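Local coordinates for protein probable M18 family aminopeptidase 1 (Thermotoga maritima, PDB 2GLF) that probably acts as a metal-dependent aminopeptidase of the M18 family, removing residues from the N-termini of peptides, at residues 282-293 / 403-411. Sequence-based numbering, arbitrary orientation.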
ATOM      1  N   SER A 282      12.622  19.721  33.132  1.00 23.39           N
ATOM      2  CA  SER A 282      13.257  20.353  34.296  1.00 23.65           C
ATOM      3  C   SER A 282      14.457  21.245  33.967  1.00 24.47           C
ATOM      4  O   SER A 282      15.427  21.298  34.719  1.00 25.29           O
ATOM      5  CB  SER A 282      13.665  19.296  35.334  1.00 17.17           C
ATOM      6  OG  SER A 282      12.528  18.613  35.848  1.00 15.05           O
ATOM      7  N   ASP A 283      14.372  21.952  32.844  1.00 16.28           N
ATOM      8  CA  ASP A 283      15.429  22.862  32.409  1.00 16.92           C
ATOM      9  C   ASP A 283      15.060  24.279  32.837  1.00 17.09           C
ATOM     10  O   ASP A 283      13.889  24.660  32.776  1.00 17.02           O
ATOM     11  CB  ASP A 283      15.575  22.818  30.886  1.00 57.18           C
ATOM     12  CG  ASP A 283      16.023  21.460  30.381  1.00 59.98           C
ATOM     13  OD1 ASP A 283      17.194  21.090  30.617  1.00 60.96           O
ATOM     14  OD2 ASP A 283      15.200  20.762  29.750  1.00 64.29           O
ATOM     15  N   GLY A 284      16.051  25.050  33.275  1.00 23.71           N
ATOM     16  CA  GLY A 284      15.791  26.416  33.695  1.00 24.83           C
ATOM     17  C   GLY A 284      16.313  26.783  35.074  1.00 25.22           C
ATOM     18  O   GLY A 284      16.883  25.948  35.776  1.00 26.45           O
ATOM     19  N   ASN A 285      16.122  28.048  35.448  1.00 19.64           N
ATOM     20  CA  ASN A 285      16.541  28.579  36.744  1.00 19.96           C
ATOM     21  C   ASN A 285      15.917  27.760  37.852  1.00 19.77           C
ATOM     22  O   ASN A 285      16.553  27.467  38.867  1.00 19.07           O
ATOM     23  CB  ASN A 285      16.091  30.024  36.876  1.00 36.75           C
ATOM     24  CG  ASN A 285      16.708  30.901  35.834  1.00 38.33           C
ATOM     25  OD1 ASN A 285      17.928  31.047  35.778  1.00 41.87           O
ATOM     26  ND2 ASN A 285      15.878  31.484  34.984  1.00 42.95           N
ATOM     27  N   THR A 286      14.652  27.413  37.662  1.00 34.01           N
ATOM     28  CA  THR A 286      13.967  26.596  38.637  1.00 35.17           C
ATOM     29  C   THR A 286      13.939  25.171  38.101  1.00 36.40           C
ATOM     30  O   THR A 286      14.482  24.885  37.035  1.00 36.45           O
ATOM     31  CB  THR A 286      12.535  27.070  38.881  1.00 24.26           C
ATOM     32  OG1 THR A 286      11.637  25.982  38.623  1.00 24.07           O
ATOM     33  CG2 THR A 286      12.193  28.272  38.000  1.00 20.65           C
ATOM     34  N   GLY A 287      13.303  24.273  38.833  1.00 31.69           N
ATOM     35  CA  GLY A 287      13.262  22.895  38.387  1.00 33.29           C
ATOM     36  C   GLY A 287      14.415  22.135  39.011  1.00 34.44           C
ATOM     37  O   GLY A 287      15.432  22.735  39.356  1.00 35.07           O
ATOM     38  N   ALA A 288      14.256  20.824  39.185  1.00 24.11           N
ATOM     39  CA  ALA A 288      15.316  20.014  39.771  1.00 24.88           C
ATOM     40  C   ALA A 288      16.527  20.235  38.879  1.00 25.96           C
ATOM     41  O   ALA A 288      16.366  20.579  37.712  1.00 25.00           O
ATOM     42  CB  ALA A 288      14.912  18.554  39.773  1.00 18.35           C
ATOM     43  N   LYS A 289      17.732  20.066  39.399  1.00 56.05           N
ATOM     44  CA  LYS A 289      18.890  20.283  38.546  1.00 57.11           C
ATOM     45  C   LYS A 289      18.901  21.753  38.117  1.00 55.95           C
ATOM     46  O   LYS A 289      18.777  22.065  36.936  1.00 57.49           O
ATOM     47  CB  LYS A 289      18.780  19.363  37.324  1.00 68.74           C
ATOM     48  CG  LYS A 289      19.754  19.641  36.202  1.00 69.49           C
ATOM     49  CD  LYS A 289      19.017  19.810  34.879  1.00 69.60           C
ATOM     50  CE  LYS A 289      18.216  18.572  34.518  1.00 74.64           C
ATOM     51  NZ  LYS A 289      17.630  18.684  33.156  1.00 73.80           N
ATOM     52  N   ALA A 290      19.036  22.653  39.087  1.00 51.85           N
ATOM     53  CA  ALA A 290      19.054  24.087  38.810  1.00 50.87           C
ATOM     54  C   ALA A 290      19.859  24.867  39.842  1.00 50.68           C
ATOM     55  O   ALA A 290      19.720  26.084  39.956  1.00 51.88           O
ATOM     56  CB  ALA A 290      17.638  24.627  38.755  1.00 12.01           C
ATOM     57  N   ARG A 291      20.690  24.161  40.600  1.00 36.81           N
ATOM     58  CA  ARG A 291      21.539  24.778  41.614  1.00 35.32           C
ATOM     59  C   ARG A 291      20.766  25.274  42.828  1.00 33.96           C
ATOM     60  O   ARG A 291      21.212  25.103  43.960  1.00 34.38           O
ATOM     61  CB  ARG A 291      22.345  25.932  41.007  1.00 37.54           C
ATOM     62  CG  ARG A 291      23.513  26.375  41.879  1.00 38.79           C
ATOM     63  CD  ARG A 291      24.374  27.419  41.191  1.00 38.33           C
ATOM     64  NE  ARG A 291      25.569  27.738  41.970  1.00 38.21           N
ATOM     65  CZ  ARG A 291      26.639  26.953  42.065  1.00 38.67           C
ATOM     66  NH1 ARG A 291      26.676  25.793  41.423  1.00 39.46           N
ATOM     67  NH2 ARG A 291      27.670  27.323  42.809  1.00 37.84           N
ATOM     68  N   PHE A 292      19.614  25.887  42.588  1.00 27.74           N
ATOM     69  CA  PHE A 292      18.755  26.405  43.655  1.00 25.95           C
ATOM     70  C   PHE A 292      18.671  25.482  44.882  1.00 25.39           C
ATOM     71  O   PHE A 292      18.771  25.927  46.034  1.00 24.92           O
ATOM     72  CB  PHE A 292      17.352  26.628  43.092  1.00 25.10           C
ATOM     73  CG  PHE A 292      16.307  26.865  44.137  1.00 22.54           C
ATOM     74  CD1 PHE A 292      16.408  27.944  45.010  1.00 20.72           C
ATOM     75  CD2 PHE A 292      15.206  26.019  44.236  1.00 20.91           C
ATOM     76  CE1 PHE A 292      15.422  28.179  45.969  1.00 22.36           C
ATOM     77  CE2 PHE A 292      14.217  26.243  45.188  1.00 21.02           C
ATOM     78  CZ  PHE A 292      14.323  27.326  46.058  1.00 23.22           C
ATOM     79  N   TYR A 293      18.476  24.196  44.614  1.00 24.77           N
ATOM     80  CA  TYR A 293      18.366  23.177  45.646  1.00 24.36           C
ATOM     81  C   TYR A 293      19.604  23.087  46.534  1.00 24.62           C
ATOM     82  O   TYR A 293      19.496  23.049  47.757  1.00 24.98           O
ATOM     83  CB  TYR A 293      18.087  21.836  44.975  1.00 23.61           C
ATOM     84  CG  TYR A 293      18.265  20.623  45.847  1.00 23.40           C
ATOM     85  CD1 TYR A 293      17.665  20.541  47.101  1.00 22.69           C
ATOM     86  CD2 TYR A 293      18.985  19.524  45.387  1.00 22.32           C
ATOM     87  CE1 TYR A 293      17.775  19.384  47.878  1.00 21.46           C
ATOM     88  CE2 TYR A 293      19.100  18.368  46.147  1.00 22.41           C
ATOM     89  CZ  TYR A 293      18.490  18.300  47.391  1.00 23.21           C
ATOM     90  OH  TYR A 293      18.574  17.138  48.123  1.00 23.87           O
ATOM     91  N   ILE A 403      11.406  13.509  38.481  1.00 31.87           N
ATOM     92  CA  ILE A 403      12.564  14.272  38.925  1.00 29.34           C
ATOM     93  C   ILE A 403      13.450  13.519  39.917  1.00 28.90           C
ATOM     94  O   ILE A 403      14.528  13.991  40.281  1.00 28.74           O
ATOM     95  CB  ILE A 403      12.141  15.621  39.540  1.00  3.99           C
ATOM     96  CG1 ILE A 403      11.469  15.413  40.895  1.00  3.99           C
ATOM     97  CG2 ILE A 403      11.193  16.330  38.596  1.00  3.99           C
ATOM     98  CD1 ILE A 403      11.202  16.716  41.636  1.00  3.99           C
ATOM     99  N   ALA A 404      12.999  12.343  40.338  1.00 16.50           N
ATOM    100  CA  ALA A 404      13.758  11.540  41.283  1.00 15.99           C
ATOM    101  C   ALA A 404      15.208  11.386  40.840  1.00 15.37           C
ATOM    102  O   ALA A 404      16.129  11.595  41.629  1.00 14.88           O
ATOM    103  CB  ALA A 404      13.114  10.167  41.442  1.00 23.81           C
ATOM    104  N   LYS A 405      15.413  11.030  39.577  1.00 21.58           N
ATOM    105  CA  LYS A 405      16.764  10.838  39.052  1.00 21.73           C
ATOM    106  C   LYS A 405      17.751  11.962  39.420  1.00 22.08           C
ATOM    107  O   LYS A 405      18.890  11.695  39.815  1.00 20.80           O
ATOM    108  CB  LYS A 405      16.719  10.690  37.527  1.00 25.23           C
ATOM    109  CG  LYS A 405      16.313  11.957  36.797  1.00 24.75           C
ATOM    110  CD  LYS A 405      16.542  11.847  35.297  1.00 30.26           C
ATOM    111  CE  LYS A 405      15.594  10.854  34.643  1.00 29.90           C
ATOM    112  NZ  LYS A 405      15.767  10.859  33.166  1.00 31.26           N
ATOM    113  N   PHE A 406      17.309  13.211  39.290  1.00 27.99           N
ATOM    114  CA  PHE A 406      18.153  14.366  39.576  1.00 28.80           C
ATOM    115  C   PHE A 406      18.688  14.415  40.995  1.00 29.64           C
ATOM    116  O   PHE A 406      19.818  14.854  41.228  1.00 30.12           O
ATOM    117  CB  PHE A 406      17.394  15.655  39.277  1.00 16.63           C
ATOM    118  CG  PHE A 406      16.876  15.729  37.876  1.00 17.27           C
ATOM    119  CD1 PHE A 406      17.722  15.475  36.796  1.00 18.45           C
ATOM    120  CD2 PHE A 406      15.536  16.030  37.630  1.00 17.35           C
ATOM    121  CE1 PHE A 406      17.245  15.516  35.489  1.00 17.72           C
ATOM    122  CE2 PHE A 406      15.046  16.075  36.322  1.00 18.09           C
ATOM    123  CZ  PHE A 406      15.905  15.815  35.248  1.00 16.96           C
ATOM    124  N   PHE A 407      17.881  13.973  41.950  1.00 32.31           N
ATOM    125  CA  PHE A 407      18.314  13.989  43.335  1.00 33.42           C
ATOM    126  C   PHE A 407      19.230  12.813  43.638  1.00 34.69           C
ATOM    127  O   PHE A 407      20.195  12.949  44.395  1.00 35.17           O
ATOM    128  CB  PHE A 407      17.098  14.012  44.260  1.00 28.25           C
ATOM    129  CG  PHE A 407      16.301  15.270  44.143  1.00 28.45           C
ATOM    130  CD1 PHE A 407      15.445  15.464  43.066  1.00 27.27           C
ATOM    131  CD2 PHE A 407      16.476  16.304  45.057  1.00 29.51           C
ATOM    132  CE1 PHE A 407      14.779  16.666  42.896  1.00 27.35           C
ATOM    133  CE2 PHE A 407      15.813  17.521  44.897  1.00 28.78           C
ATOM    134  CZ  PHE A 407      14.964  17.700  43.813  1.00 28.61           C
ATOM    135  N   ALA A 408      18.936  11.664  43.036  1.00 29.31           N
ATOM    136  CA  ALA A 408      19.766  10.482  43.230  1.00 29.47           C
ATOM    137  C   ALA A 408      21.104  10.800  42.569  1.00 29.77           C
ATOM    138  O   ALA A 408      22.136  10.214  42.895  1.00 30.49           O
ATOM    139  CB  ALA A 408      19.121   9.277  42.568  1.00 20.08           C
ATOM    140  N   GLU A 409      21.053  11.747  41.635  1.00 23.48           N
ATOM    141  CA  GLU A 409      22.214  12.204  40.883  1.00 23.71           C
ATOM    142  C   GLU A 409      23.122  12.980  41.829  1.00 22.56           C
ATOM    143  O   GLU A 409      24.328  13.080  41.605  1.00 22.35           O
ATOM    144  CB  GLU A 409      21.758  13.127  39.745  1.00 47.76           C
ATOM    145  CG  GLU A 409      22.405  12.863  38.397  1.00 50.92           C
ATOM    146  CD  GLU A 409      21.844  13.754  37.293  1.00 57.88           C
ATOM    147  OE1 GLU A 409      22.116  14.975  37.308  1.00 58.41           O
ATOM    148  OE2 GLU A 409      21.123  13.233  36.412  1.00 60.75           O
ATOM    149  N   ARG A 410      22.529  13.521  42.891  1.00 38.08           N
ATOM    150  CA  ARG A 410      23.283  14.294  43.870  1.00 37.83           C
ATOM    151  C   ARG A 410      23.807  13.486  45.052  1.00 37.24           C
ATOM    152  O   ARG A 410      24.205  14.056  46.069  1.00 37.55           O
ATOM    153  CB  ARG A 410      22.448  15.460  44.387  1.00 29.41           C
ATOM    154  CG  ARG A 410      22.004  16.411  43.299  1.00 30.53           C
ATOM    155  CD  ARG A 410      21.537  17.716  43.901  1.00 30.78           C
ATOM    156  NE  ARG A 410      20.435  18.295  43.143  1.00 31.78           N
ATOM    157  CZ  ARG A 410      20.511  18.669  41.872  1.00 30.69           C
ATOM    158  NH1 ARG A 410      21.647  18.529  41.204  1.00 29.02           N
ATOM    159  NH2 ARG A 410      19.442  19.168  41.275  1.00 30.72           N
ATOM    160  N   GLY A 411      23.788  12.162  44.930  1.00 21.40           N
ATOM    161  CA  GLY A 411      24.318  11.330  45.991  1.00 20.10           C
ATOM    162  C   GLY A 411      23.389  10.737  47.027  1.00 19.74           C
ATOM    163  O   GLY A 411      23.839   9.931  47.843  1.00 18.79           O
TER
HETATM  164  O   HOH W   1      19.781  14.984  46.929  1.00 17.86           O
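Ala288 puts its methyl group between two phenylalanines of the short helix 404-408: CB lies 3.4 Å from CD2 of Phe406 and 3.7 Å from CE1 of Phe407. The contact belongs to the catalytic alpha/beta domain of this probable dinuclear metallopeptidase, where the loop leading into helix 292-303 packs against 403-411 over the central mixed sheet. Phe406 is held between the CG of its neighbour Lys405, centred over one ring face, and CB of Lys289, nearer the rim on the opposite face. The end of Lys289 is poorly ordered, so the approach of its CE to CE1 of Phe406 (3.4 Å) and the salt bridge from its NZ to Asp283 OD1 (3.5 Å) are only loosely defined. CB and OG of Ser282 both reach CE2 of the same ring.

Farther along, CE2 of Phe407 sits over the centre of one Tyr293 face; the ring centroids are 4.8 Å apart and the planes 58° apart. Tyr293 reaches this place with CG anti to its own amide nitrogen (chi1 166°). CD and NE of Arg410 run beside the CD2-CE2 edge of Tyr293 in the reverse direction, NE close to the ring plane and the guanidinium tilted 47° from it. Replacing Tyr293 by an alanine would probably uncover this side of Phe407 and deprive Arg410 of the ring alongside it.

Behind this layer, Leu88 and Ile273 of the sheet touch Tyr293, and Val90, Val414 and the Phe275 ring touch Phe407. Ile403 also rests on Val90 and Phe275, its side chain about 7 Å from a bound manganese ion and about 5 Å from that of the manganese ligand His92, which places the packing beside the metal centre. At the far end, one water links Tyr293 OH, 2.7 Å from it, to the carbonyl O of Phe407, to which it donates.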